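Local coordinates for HTH-type transcriptional regulator mcbR (Escherichia coli UMEA 3718-1, PDB 4P9F), which represses expression of McbA by binding its promoter region, preventing colanic acid overproduction and mucoidy, and is important for biofilm formation, at residues L8-D13 / T43-A48; R51-N56 / Q64-P69; L131-I136 / A199-Q204; V154-G159 / A207-Q212. All blocks are in the same frame, centred on the assembly; numbering follows the deposited sequence.

Contact 1: residues L8-D13 / T43-A48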
loop_
_atom_site.group_PDB
_atom_site.type_symbol
_atom_site.label_atom_id
_atom_site.label_comp_id
_atom_site.label_asym_id
_atom_site.label_seq_id
_atom_site.Cartn_x
_atom_site.Cartn_y
_atom_site.Cartn_z
ATOM N N LEU A 8 6.139 14.739 11.532
ATOM C CA LEU A 8 6.444 13.324 11.284
ATOM C C LEU A 8 6.397 12.532 12.586
ATOM O O LEU A 8 5.933 11.398 12.607
ATOM C CB LEU A 8 7.828 13.160 10.640
ATOM C CG LEU A 8 8.310 11.713 10.373
ATOM C CD1 LEU A 8 7.292 10.968 9.483
ATOM C CD2 LEU A 8 9.706 11.726 9.722
ATOM N N GLN A 9 6.846 13.160 13.676
ATOM C CA GLN A 9 6.909 12.487 14.960
ATOM C C GLN A 9 5.507 12.181 15.466
ATOM O O GLN A 9 5.217 11.074 15.930
ATOM C CB GLN A 9 7.656 13.363 15.973
ATOM C CG GLN A 9 7.944 12.666 17.256
ATOM C CD GLN A 9 8.768 11.417 17.021
ATOM O OE1 GLN A 9 8.349 10.307 17.360
ATOM N NE2 GLN A 9 9.941 11.592 16.413
ATOM N N VAL A 10 4.618 13.151 15.355
ATOM C CA VAL A 10 3.224 12.899 15.724
ATOM C C VAL A 10 2.592 11.842 14.805
ATOM O O VAL A 10 1.871 10.970 15.254
ATOM C CB VAL A 10 2.374 14.195 15.664
ATOM C CG1 VAL A 10 0.913 13.885 15.997
ATOM C CG2 VAL A 10 2.944 15.271 16.635
ATOM N N GLU A 11 2.866 11.941 13.504
ATOM C CA GLU A 11 2.303 10.996 12.561
ATOM C C GLU A 11 2.731 9.546 12.845
ATOM O O GLU A 11 1.901 8.633 12.851
ATOM C CB GLU A 11 2.718 11.342 11.139
ATOM C CG GLU A 11 2.038 10.417 10.138
ATOM C CD GLU A 11 2.566 10.580 8.735
ATOM O OE1 GLU A 11 3.594 11.282 8.556
ATOM O OE2 GLU A 11 1.930 10.019 7.816
ATOM N N ASN A 12 4.028 9.345 13.067
ATOM C CA ASN A 12 4.542 8.011 13.385
ATOM C C ASN A 12 3.991 7.484 14.693
ATOM O O ASN A 12 3.679 6.295 14.803
ATOM C CB ASN A 12 6.068 8.017 13.416
ATOM C CG ASN A 12 6.661 8.116 12.031
ATOM O OD1 ASN A 12 6.018 7.745 11.038
ATOM N ND2 ASN A 12 7.892 8.587 11.948
ATOM N N ASP A 13 3.849 8.359 15.686
ATOM C CA ASP A 13 3.269 7.916 16.956
ATOM C C ASP A 13 1.792 7.513 16.802
ATOM O O ASP A 13 1.346 6.512 17.365
ATOM C CB ASP A 13 3.447 8.991 18.022
ATOM C CG ASP A 13 4.916 9.115 18.470
ATOM O OD1 ASP A 13 5.689 8.155 18.237
ATOM O OD2 ASP A 13 5.298 10.162 19.046
ATOM N N THR A 43 -0.640 23.170 14.656
ATOM C CA THR A 43 -0.208 22.973 13.268
ATOM C C THR A 43 0.420 21.604 12.943
ATOM O O THR A 43 -0.073 20.921 12.052
ATOM C CB THR A 43 0.766 24.083 12.843
ATOM O OG1 THR A 43 0.108 25.348 12.986
ATOM C CG2 THR A 43 1.196 23.880 11.403
ATOM N N PRO A 44 1.471 21.176 13.678
ATOM C CA PRO A 44 1.989 19.852 13.278
ATOM C C PRO A 44 1.043 18.695 13.631
ATOM O O PRO A 44 1.043 17.681 12.946
ATOM C CB PRO A 44 3.299 19.718 14.071
ATOM C CG PRO A 44 3.108 20.609 15.291
ATOM C CD PRO A 44 2.252 21.783 14.781
ATOM N N VAL A 45 0.228 18.874 14.662
ATOM C CA VAL A 45 -0.729 17.838 15.076
ATOM C C VAL A 45 -1.823 17.686 14.028
ATOM O O VAL A 45 -2.098 16.575 13.563
ATOM C CB VAL A 45 -1.332 18.170 16.452
ATOM C CG1 VAL A 45 -2.371 17.112 16.848
ATOM C CG2 VAL A 45 -0.189 18.230 17.483
ATOM N N ARG A 46 -2.420 18.813 13.620
ATOM C CA ARG A 46 -3.422 18.773 12.552
ATOM C C ARG A 46 -2.860 18.186 11.246
ATOM O O ARG A 46 -3.529 17.380 10.588
ATOM C CB ARG A 46 -3.984 20.173 12.282
ATOM C CG ARG A 46 -5.127 20.163 11.246
ATOM C CD ARG A 46 -5.549 21.575 10.810
ATOM N NE ARG A 46 -4.458 22.252 10.118
ATOM C CZ ARG A 46 -3.770 23.276 10.619
ATOM N NH1 ARG A 46 -4.086 23.779 11.807
ATOM N NH2 ARG A 46 -2.778 23.812 9.921
ATOM N N GLU A 47 -1.632 18.560 10.874
ATOM C CA GLU A 47 -1.055 18.027 9.638
ATOM C C GLU A 47 -0.848 16.515 9.694
ATOM O O GLU A 47 -1.055 15.806 8.693
ATOM C CB GLU A 47 0.290 18.691 9.300
ATOM C CG GLU A 47 0.188 20.147 8.916
ATOM C CD GLU A 47 1.542 20.755 8.548
ATOM O OE1 GLU A 47 2.591 20.123 8.809
ATOM O OE2 GLU A 47 1.554 21.876 8.003
ATOM N N ALA A 48 -0.416 16.024 10.846
ATOM C CA ALA A 48 -0.177 14.592 11.015
ATOM C C ALA A 48 -1.487 13.832 10.855
ATOM O O ALA A 48 -1.552 12.822 10.155
ATOM C CB ALA A 48 0.456 14.308 12.391
#
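V10 of helix 6-19 leans on V45 and A48 of helix 42-54, inside the winged-helix DNA-binding domain of this GntR-family regulator. Helix 42-54 is the second helix of the helix-turn-helix and, as in other winged-helix proteins, probably the one that reads DNA. The two helix segments cross at -45° with their axes 8.2 Å apart, a close approach that the small A48 permits.

Along 8-13, V10 comes first. It splits its two methyls between neighbours: with CG1 anti to the backbone N (chi1 178°), that branch lies against the A48 methyl, V10 CG1 to A48 CB being 3.7 Å. The other branch meets V45, at a looser 4.4 Å from V10 CG2 to V45 CG2. The CB of V45 points away from helix 6-19, and its side chain packs on L34 and A35 of helix 31-38. V10 itself also touches L38, so all three helices meet around this valine.

One residue on, E11 gives A48 its backbone and the root of its side chain. The CA atoms of E11 and A48 are 4.6 Å apart, a close approach of the two backbones. From there the glutamate runs extended past A48, and its OE1 forms a salt bridge with R51, one turn further along helix 42-54; K15 is a weak, long partner of OE2. No hydrogen bond crosses the contact; its side-chain touches are apolar. Its nearest approach is the A48 methyl resting beside the main chain, A48 CB to E11 N at 3.6 Å.

Contact 2: residues R51-N56 / Q64-P69; sequences RLVSVN and QAFTVP
V53 and F66 make the apolar part of this contact, where the last turn of helix 42-54 meets strand 65-67 of the wing. V53 holds CG1 anti to its backbone N (chi1 165°), which leaves CG2 to meet the phenyl ring. V53 CG2 sits 3.4 Å from F66 CD2 and 3.6 Å from F66 CE2, so one bond of the ring takes the methyl. The methyl approaches obliquely, and the two side chains cross at about a right angle. V60 on strand 59-61 also touches V53, as does L8 of the second subunit.

A second, looser touch lies between a backbone oxygen and a proline ring: N56 O is 4.2 Å from P69 CG.

No hydrogen bond crosses between the two segments; the polar groups bond within their own segment or to other parts of the assembly. S54 OG donates to R51 O at 2.6 Å, tilted 31° from the carbonyl plane. N56, with positive phi, is the C-prime residue of a Schellman motif: its N bonds to V53 O at 2.8 Å, while the N of A57 reaches back to L52 O. The amide ND2 of N56 binds E147 of the second subunit. F66 pairs through its backbone with L29, within the sheet.

Helix and wing thus meet here through van der Waals packing, chiefly V53 on F66, while the backbone bonds of N56 and F66 serve the helix end and the sheet.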
loop_
_atom_site.group_PDB
_atom_site.type_symbol
_atom_site.label_atom_id
_atom_site.label_comp_id
_atom_site.label_asym_id
_atom_site.label_seq_id
_atom_site.Cartn_x
_atom_site.Cartn_y
_atom_site.Cartn_z
ATOM N N ARG A 51 -2.481 13.814 7.246
ATOM C CA ARG A 51 -1.678 12.834 6.510
ATOM C C ARG A 51 -2.313 11.442 6.611
ATOM O O ARG A 51 -2.329 10.687 5.643
ATOM C CB ARG A 51 -0.255 12.781 7.074
ATOM C CG ARG A 51 0.634 13.979 6.719
ATOM C CD ARG A 51 2.050 13.774 7.290
ATOM N NE ARG A 51 2.920 14.904 6.963
ATOM C CZ ARG A 51 4.215 14.954 7.233
ATOM N NH1 ARG A 51 4.797 13.934 7.867
ATOM N NH2 ARG A 51 4.914 16.020 6.869
ATOM N N LEU A 52 -2.841 11.111 7.786
ATOM C CA LEU A 52 -3.495 9.828 7.983
ATOM C C LEU A 52 -4.844 9.772 7.250
ATOM O O LEU A 52 -5.211 8.737 6.679
ATOM C CB LEU A 52 -3.651 9.561 9.479
ATOM C CG LEU A 52 -2.311 9.304 10.186
ATOM C CD1 LEU A 52 -2.457 9.347 11.700
ATOM C CD2 LEU A 52 -1.755 7.945 9.768
ATOM N N VAL A 53 -5.562 10.894 7.234
ATOM C CA VAL A 53 -6.797 10.984 6.465
ATOM C C VAL A 53 -6.513 10.715 4.987
ATOM O O VAL A 53 -7.257 10.000 4.337
ATOM C CB VAL A 53 -7.486 12.354 6.640
ATOM C CG1 VAL A 53 -8.572 12.595 5.553
ATOM C CG2 VAL A 53 -8.053 12.473 8.051
ATOM N N SER A 54 -5.423 11.271 4.468
ATOM C CA SER A 54 -5.118 11.155 3.040
ATOM C C SER A 54 -4.846 9.706 2.604
ATOM O O SER A 54 -4.993 9.381 1.424
ATOM C CB SER A 54 -3.930 12.049 2.664
ATOM O OG SER A 54 -2.724 11.519 3.173
ATOM N N VAL A 55 -4.398 8.849 3.519
ATOM C CA VAL A 55 -4.252 7.430 3.183
ATOM C C VAL A 55 -5.405 6.591 3.763
ATOM O O VAL A 55 -5.320 5.359 3.817
ATOM C CB VAL A 55 -2.875 6.856 3.639
ATOM C CG1 VAL A 55 -1.751 7.585 2.920
ATOM C CG2 VAL A 55 -2.714 6.912 5.165
ATOM N N ASN A 56 -6.464 7.268 4.208
ATOM C CA ASN A 56 -7.672 6.612 4.734
ATOM C C ASN A 56 -7.462 5.811 6.018
ATOM O O ASN A 56 -8.211 4.879 6.309
ATOM C CB ASN A 56 -8.266 5.707 3.648
ATOM C CG ASN A 56 -8.688 6.499 2.431
ATOM O OD1 ASN A 56 -9.329 7.523 2.561
ATOM N ND2 ASN A 56 -8.267 6.066 1.255
ATOM N N GLN A 64 -13.106 20.245 13.554
ATOM C CA GLN A 64 -11.656 20.070 13.777
ATOM C C GLN A 64 -11.320 18.801 14.565
ATOM O O GLN A 64 -10.628 18.820 15.610
ATOM C CB GLN A 64 -11.078 21.310 14.478
ATOM C CG GLN A 64 -11.183 22.572 13.620
ATOM C CD GLN A 64 -10.809 23.838 14.371
ATOM O OE1 GLN A 64 -10.709 23.843 15.599
ATOM N NE2 GLN A 64 -10.599 24.925 13.631
ATOM N N ALA A 65 -11.846 17.696 14.061
ATOM C CA ALA A 65 -11.693 16.406 14.723
ATOM C C ALA A 65 -11.660 15.307 13.672
ATOM O O ALA A 65 -11.904 15.541 12.480
ATOM C CB ALA A 65 -12.829 16.172 15.745
ATOM N N PHE A 66 -11.308 14.113 14.125
ATOM C CA PHE A 66 -11.158 12.953 13.269
ATOM C C PHE A 66 -11.739 11.720 13.935
ATOM O O PHE A 66 -11.938 11.715 15.151
ATOM C CB PHE A 66 -9.676 12.752 12.948
ATOM C CG PHE A 66 -9.058 13.940 12.303
ATOM C CD1 PHE A 66 -8.541 14.980 13.066
ATOM C CD2 PHE A 66 -9.055 14.060 10.934
ATOM C CE1 PHE A 66 -7.995 16.094 12.469
ATOM C CE2 PHE A 66 -8.504 15.185 10.325
ATOM C CZ PHE A 66 -7.969 16.193 11.097
ATOM N N THR A 67 -12.067 10.692 13.163
ATOM C CA THR A 67 -12.474 9.461 13.827
ATOM C C THR A 67 -11.629 8.309 13.335
ATOM O O THR A 67 -11.205 8.267 12.172
ATOM C CB THR A 67 -13.976 9.102 13.632
ATOM O OG1 THR A 67 -14.265 9.026 12.240
ATOM C CG2 THR A 67 -14.903 10.129 14.307
ATOM N N VAL A 68 -11.362 7.402 14.268
ATOM C CA VAL A 68 -10.704 6.134 13.993
ATOM C C VAL A 68 -11.690 5.279 13.191
ATOM O O VAL A 68 -12.855 5.163 13.569
ATOM C CB VAL A 68 -10.283 5.448 15.301
ATOM C CG1 VAL A 68 -9.650 4.081 15.018
ATOM C CG2 VAL A 68 -9.332 6.383 16.101
ATOM N N PRO A 69 -11.248 4.724 12.055
ATOM C CA PRO A 69 -12.179 3.965 11.212
ATOM C C PRO A 69 -12.751 2.740 11.904
ATOM O O PRO A 69 -12.113 2.193 12.797
ATOM C CB PRO A 69 -11.319 3.552 10.011
ATOM C CG PRO A 69 -10.224 4.543 9.980
ATOM C CD PRO A 69 -9.925 4.848 11.425
#

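Contact 3: residues L131-I136 / A199-Q204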
loop_
_atom_site.group_PDB
_atom_site.type_symbol
_atom_site.label_atom_id
_atom_site.label_comp_id
_atom_site.label_asym_id
_atom_site.label_seq_id
_atom_site.Cartn_x
_atom_site.Cartn_y
_atom_site.Cartn_z
ATOM N N LEU A 131 7.602 -5.555 15.668
ATOM C CA LEU A 131 9.021 -5.243 15.535
ATOM C C LEU A 131 9.791 -6.433 14.968
ATOM O O LEU A 131 10.711 -6.280 14.169
ATOM C CB LEU A 131 9.589 -4.856 16.900
ATOM C CG LEU A 131 9.260 -3.453 17.409
ATOM C CD1 LEU A 131 9.910 -3.220 18.761
ATOM C CD2 LEU A 131 9.663 -2.377 16.407
ATOM N N PHE A 132 9.411 -7.624 15.406
ATOM C CA PHE A 132 10.031 -8.857 14.949
ATOM C C PHE A 132 9.807 -9.042 13.445
ATOM O O PHE A 132 10.754 -9.237 12.679
ATOM C CB PHE A 132 9.463 -10.040 15.746
ATOM C CG PHE A 132 9.972 -11.397 15.308
ATOM C CD1 PHE A 132 11.214 -11.862 15.734
ATOM C CD2 PHE A 132 9.195 -12.214 14.500
ATOM C CE1 PHE A 132 11.685 -13.111 15.344
ATOM C CE2 PHE A 132 9.653 -13.480 14.106
ATOM C CZ PHE A 132 10.902 -13.926 14.527
ATOM N N ARG A 133 8.554 -8.969 13.012
ATOM C CA ARG A 133 8.282 -9.205 11.600
ATOM C C ARG A 133 8.868 -8.091 10.724
ATOM O O ARG A 133 9.406 -8.350 9.652
ATOM C CB ARG A 133 6.779 -9.335 11.328
ATOM C CG ARG A 133 6.207 -10.743 11.584
ATOM C CD ARG A 133 4.763 -10.820 11.070
ATOM N NE ARG A 133 3.771 -11.115 12.088
ATOM C CZ ARG A 133 2.468 -11.140 11.845
ATOM N NH1 ARG A 133 2.028 -10.883 10.621
ATOM N NH2 ARG A 133 1.607 -11.416 12.817
ATOM N N LEU A 134 8.802 -6.855 11.203
ATOM C CA LEU A 134 9.324 -5.739 10.428
ATOM C C LEU A 134 10.841 -5.816 10.277
ATOM O O LEU A 134 11.371 -5.491 9.221
ATOM C CB LEU A 134 8.929 -4.416 11.072
ATOM C CG LEU A 134 8.974 -3.206 10.143
ATOM C CD1 LEU A 134 8.180 -3.473 8.888
ATOM C CD2 LEU A 134 8.453 -1.982 10.861
ATOM N N ALA A 135 11.529 -6.271 11.323
ATOM C CA ALA A 135 12.964 -6.476 11.261
ATOM C C ALA A 135 13.302 -7.486 10.171
ATOM O O ALA A 135 14.300 -7.342 9.457
ATOM C CB ALA A 135 13.508 -6.945 12.616
ATOM N N ILE A 136 12.476 -8.515 10.052
ATOM C CA ILE A 136 12.654 -9.484 8.985
ATOM C C ILE A 136 12.435 -8.813 7.634
ATOM O O ILE A 136 13.301 -8.871 6.753
ATOM C CB ILE A 136 11.676 -10.678 9.125
ATOM C CG1 ILE A 136 11.969 -11.466 10.413
ATOM C CG2 ILE A 136 11.784 -11.601 7.918
ATOM C CD1 ILE A 136 10.874 -12.480 10.767
ATOM N N ALA A 199 2.726 -17.942 7.408
ATOM C CA ALA A 199 1.307 -18.145 7.130
ATOM C C ALA A 199 0.576 -18.701 8.359
ATOM O O ALA A 199 -0.523 -18.258 8.688
ATOM C CB ALA A 199 1.114 -19.085 5.935
ATOM N N GLU A 200 1.207 -19.653 9.044
ATOM C CA GLU A 200 0.643 -20.241 10.258
ATOM C C GLU A 200 0.481 -19.175 11.349
ATOM O O GLU A 200 -0.528 -19.141 12.061
ATOM C CB GLU A 200 1.538 -21.391 10.764
ATOM C CG GLU A 200 1.478 -22.705 9.952
ATOM C CD GLU A 200 0.341 -23.639 10.361
ATOM O OE1 GLU A 200 0.303 -24.044 11.542
ATOM O OE2 GLU A 200 -0.490 -24.007 9.504
ATOM N N ILE A 201 1.484 -18.310 11.482
ATOM C CA ILE A 201 1.437 -17.215 12.460
ATOM C C ILE A 201 0.245 -16.314 12.187
ATOM O O ILE A 201 -0.520 -15.966 13.095
ATOM C CB ILE A 201 2.747 -16.384 12.440
ATOM C CG1 ILE A 201 3.895 -17.216 13.039
ATOM C CG2 ILE A 201 2.587 -15.067 13.223
ATOM C CD1 ILE A 201 5.247 -16.583 12.898
HETATM N N MSE A 202 0.086 -15.943 10.928
HETATM C CA MSE A 202 -0.990 -15.057 10.545
HETATM C C MSE A 202 -2.338 -15.723 10.751
HETATM O O MSE A 202 -3.247 -15.110 11.303
HETATM C CB MSE A 202 -0.818 -14.598 9.093
HETATM C CG MSE A 202 0.390 -13.648 8.892
HETATM SE SE MSE A 202 0.466 -12.857 7.078
HETATM C CE MSE A 202 0.964 -14.415 6.034
ATOM N N GLN A 203 -2.457 -16.987 10.355
ATOM C CA GLN A 203 -3.719 -17.714 10.517
ATOM C C GLN A 203 -4.168 -17.774 11.977
ATOM O O GLN A 203 -5.331 -17.479 12.291
ATOM C CB GLN A 203 -3.610 -19.138 9.964
ATOM C CG GLN A 203 -3.761 -19.224 8.472
ATOM C CD GLN A 203 -3.609 -20.638 7.956
ATOM O OE1 GLN A 203 -3.734 -21.608 8.710
ATOM N NE2 GLN A 203 -3.329 -20.762 6.665
ATOM N N GLN A 204 -3.248 -18.122 12.872
ATOM C CA GLN A 204 -3.611 -18.236 14.283
ATOM C C GLN A 204 -3.927 -16.859 14.904
ATOM O O GLN A 204 -4.825 -16.753 15.742
ATOM C CB GLN A 204 -2.503 -18.950 15.074
ATOM C CG GLN A 204 -1.202 -18.155 15.246
ATOM C CD GLN A 204 -0.117 -18.913 16.021
ATOM O OE1 GLN A 204 -0.208 -20.127 16.218
ATOM N NE2 GLN A 204 0.906 -18.189 16.471
#
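R133 NH1 is shared between a charge and a hydrocarbon chain: it forms a salt bridge with E87 OE1 on helix 73-95, and it lies 3.6 Å from CG of the selenomethionine M202. This happens inside the all-helical FCD domain, where helix 122-138 stands well apart from helix 191-210; the nearest CA atoms, those of R133 and I201, are 10.6 Å apart. The long R133 side chain spans most of that distance, met by I201 and M202.

R133 does so by a bend at chi3 (-119°), which turns the flat guanidinium so that one of its faces meets I201. The methyl I201 CG2 lies over that face, 3.8 Å from R133 NH2, and the two side chains run past each other in opposite directions. M202 comes in obliquely instead, offering its CG and not its selenium, and packs further on Y84 and L88. W153 of helix 143-156 touches the arginine as well.

Buried as it is, the guanidinium probably owes much to E87 for its charge balance, the more so because R83 NH1 is also close. Against I201 the guanidinium's central carbon is slightly farther away than NH2: R133 CZ to I201 CG2 measures 4.2 Å.

Contact 4: residues V154-G159 / A207-Q212; sequences VRMGPG and AILYQQ
The chain at 154-159 runs off the end of helix 143-156 into a tight turn, in which G159 N bonds to M156 O at 2.8 Å. Opposite it, 207-212 passes from helix 191-210 into a 3-10 turn at 211-212. The two backbones come nearest at G159 and L209, whose CA atoms are 7.1 Å apart. G159 has no side chain, and a CB there would crowd M156 O; its carbonyl faces the other segment.

Two apolar side chains fill one part of the contact. M156, a selenomethionine, bends at chi3 (-70°) and sets its CE 3.6 Å from L209 CD1, the chains crossing at about a right angle. The other L209 methyl, CD2, approaches G159 O.

Beside them Q212 supplies the polar part of the contact. Q212 NE2 donates to G159 O at 2.8 Å, in the carbonyl plane and on a lone pair, with an N-H...O angle of 155°. It also donates to L209 O at 2.8 Å, and there Q212 N comes to the opposite face of the same carbonyl. Water 1 donates to Q212 OE1 and to P158 O, so both ends of the amide are fixed and its rotation is set. An alanine in place of Q212 is likely to leave G159 O without its amide donor and water 1 without its anchor on the 3-10 turn.

L163 on helix 161-166 also packs on L209, and P158 meets V68 of the DNA-binding domain. The arrangement belongs to the helical bundle of an FCD domain, its last helix tied to the end of helix 143-156.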
loop_
_atom_site.group_PDB
_atom_site.type_symbol
_atom_site.label_atom_id
_atom_site.label_comp_id
_atom_site.label_asym_id
_atom_site.label_seq_id
_atom_site.Cartn_x
_atom_site.Cartn_y
_atom_site.Cartn_z
ATOM N N VAL A 154 -1.611 -0.457 9.932
ATOM C CA VAL A 154 -2.302 0.730 10.434
ATOM C C VAL A 154 -3.802 0.624 10.151
ATOM O O VAL A 154 -4.611 0.936 11.008
ATOM C CB VAL A 154 -1.754 2.030 9.806
ATOM C CG1 VAL A 154 -2.640 3.229 10.184
ATOM C CG2 VAL A 154 -0.294 2.291 10.259
ATOM N N ARG A 155 -4.159 0.173 8.950
ATOM C CA ARG A 155 -5.565 0.036 8.545
ATOM C C ARG A 155 -6.289 -1.035 9.388
ATOM O O ARG A 155 -7.415 -0.841 9.809
ATOM C CB ARG A 155 -5.648 -0.323 7.047
ATOM C CG ARG A 155 -5.189 0.784 6.111
ATOM C CD ARG A 155 -6.092 1.996 6.152
ATOM N NE ARG A 155 -7.371 1.841 5.446
ATOM C CZ ARG A 155 -7.493 2.000 4.123
ATOM N NH1 ARG A 155 -6.417 2.247 3.387
ATOM N NH2 ARG A 155 -8.670 1.904 3.533
HETATM N N MSE A 156 -5.646 -2.175 9.626
HETATM C CA MSE A 156 -6.308 -3.203 10.424
HETATM C C MSE A 156 -6.213 -2.924 11.917
HETATM O O MSE A 156 -6.974 -3.499 12.700
HETATM C CB MSE A 156 -5.743 -4.585 10.125
HETATM C CG MSE A 156 -4.341 -4.821 10.590
HETATM SE SE MSE A 156 -3.786 -6.650 10.108
HETATM C CE MSE A 156 -4.848 -7.622 11.282
ATOM N N GLY A 157 -5.294 -2.034 12.293
ATOM C CA GLY A 157 -5.028 -1.695 13.677
ATOM C C GLY A 157 -6.188 -1.578 14.660
ATOM O O GLY A 157 -6.114 -2.151 15.744
ATOM N N PRO A 158 -7.238 -0.808 14.314
ATOM C CA PRO A 158 -8.371 -0.676 15.253
ATOM C C PRO A 158 -9.041 -2.025 15.551
ATOM O O PRO A 158 -9.629 -2.213 16.620
ATOM C CB PRO A 158 -9.336 0.271 14.524
ATOM C CG PRO A 158 -8.450 1.070 13.585
ATOM C CD PRO A 158 -7.386 0.074 13.141
ATOM N N GLY A 159 -8.901 -2.970 14.630
ATOM C CA GLY A 159 -9.443 -4.299 14.835
ATOM C C GLY A 159 -8.732 -5.029 15.972
ATOM O O GLY A 159 -9.240 -6.027 16.475
ATOM N N ALA A 207 -7.382 -15.644 13.619
ATOM C CA ALA A 207 -8.437 -16.429 14.237
ATOM C C ALA A 207 -8.869 -15.801 15.563
ATOM O O ALA A 207 -10.052 -15.784 15.912
ATOM C CB ALA A 207 -7.965 -17.868 14.449
ATOM N N ILE A 208 -7.897 -15.277 16.296
ATOM C CA ILE A 208 -8.171 -14.569 17.535
ATOM C C ILE A 208 -8.954 -13.280 17.281
ATOM O O ILE A 208 -9.899 -12.966 18.011
ATOM C CB ILE A 208 -6.863 -14.237 18.273
ATOM C CG1 ILE A 208 -6.082 -15.518 18.547
ATOM C CG2 ILE A 208 -7.149 -13.501 19.586
ATOM C CD1 ILE A 208 -4.732 -15.269 19.148
ATOM N N LEU A 209 -8.565 -12.541 16.247
ATOM C CA LEU A 209 -9.229 -11.275 15.960
ATOM C C LEU A 209 -10.686 -11.467 15.577
ATOM O O LEU A 209 -11.518 -10.632 15.912
ATOM C CB LEU A 209 -8.520 -10.513 14.835
ATOM C CG LEU A 209 -7.102 -10.032 15.115
ATOM C CD1 LEU A 209 -6.617 -9.163 13.970
ATOM C CD2 LEU A 209 -7.057 -9.267 16.447
ATOM N N TYR A 210 -10.998 -12.564 14.889
ATOM C CA TYR A 210 -12.360 -12.767 14.394
ATOM C C TYR A 210 -13.348 -13.027 15.513
ATOM O O TYR A 210 -14.549 -12.875 15.314
ATOM C CB TYR A 210 -12.419 -13.919 13.392
ATOM C CG TYR A 210 -12.052 -13.514 11.994
ATOM C CD1 TYR A 210 -11.022 -12.623 11.774
ATOM C CD2 TYR A 210 -12.714 -14.039 10.888
ATOM C CE1 TYR A 210 -10.661 -12.251 10.505
ATOM C CE2 TYR A 210 -12.354 -13.668 9.600
ATOM C CZ TYR A 210 -11.317 -12.768 9.425
ATOM O OH TYR A 210 -10.905 -12.362 8.176
ATOM N N GLN A 211 -12.853 -13.367 16.701
ATOM C CA GLN A 211 -13.757 -13.642 17.814
ATOM C C GLN A 211 -14.591 -12.397 18.165
ATOM O O GLN A 211 -15.637 -12.510 18.787
ATOM C CB GLN A 211 -12.975 -14.091 19.051
ATOM C CG GLN A 211 -12.147 -15.367 18.898
ATOM C CD GLN A 211 -11.291 -15.654 20.143
ATOM O OE1 GLN A 211 -11.339 -14.917 21.136
ATOM N NE2 GLN A 211 -10.494 -16.713 20.081
ATOM N N GLN A 212 -14.143 -11.217 17.743
ATOM C CA GLN A 212 -14.815 -9.982 18.153
ATOM C C GLN A 212 -16.124 -9.734 17.409
ATOM O O GLN A 212 -16.946 -8.941 17.864
ATOM C CB GLN A 212 -13.901 -8.772 17.954
ATOM C CG GLN A 212 -13.700 -8.322 16.504
ATOM C CD GLN A 212 -12.570 -7.319 16.367
ATOM O OE1 GLN A 212 -12.741 -6.123 16.618
ATOM N NE2 GLN A 212 -11.399 -7.807 15.967
HETATM O O HOH W 1 -11.307 -4.082 17.849
#

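In the fold
From the N terminus, contact 1 brings helix 42-54 back onto helix 6-19, and contact 2 then closes a short loop, through strand 59-61, onto the same helix 42-54. The two follow in series within the DNA-binding domain and meet at the E11-R51 salt bridge. The chain next enters the helical FCD domain, where contacts 3 and 4 cross: their segments alternate, 131-136 and 154-159 leading to 199-204 and 207-212. Both use helix 191-210, fastening it to helices 122-138 and 143-156 in turn. Contact 3 lies about 28 Å from contact 1, centre to centre. Contact 4 links the domains, since P158 and R155 pack against 64-69 and 51-56 of contact 2.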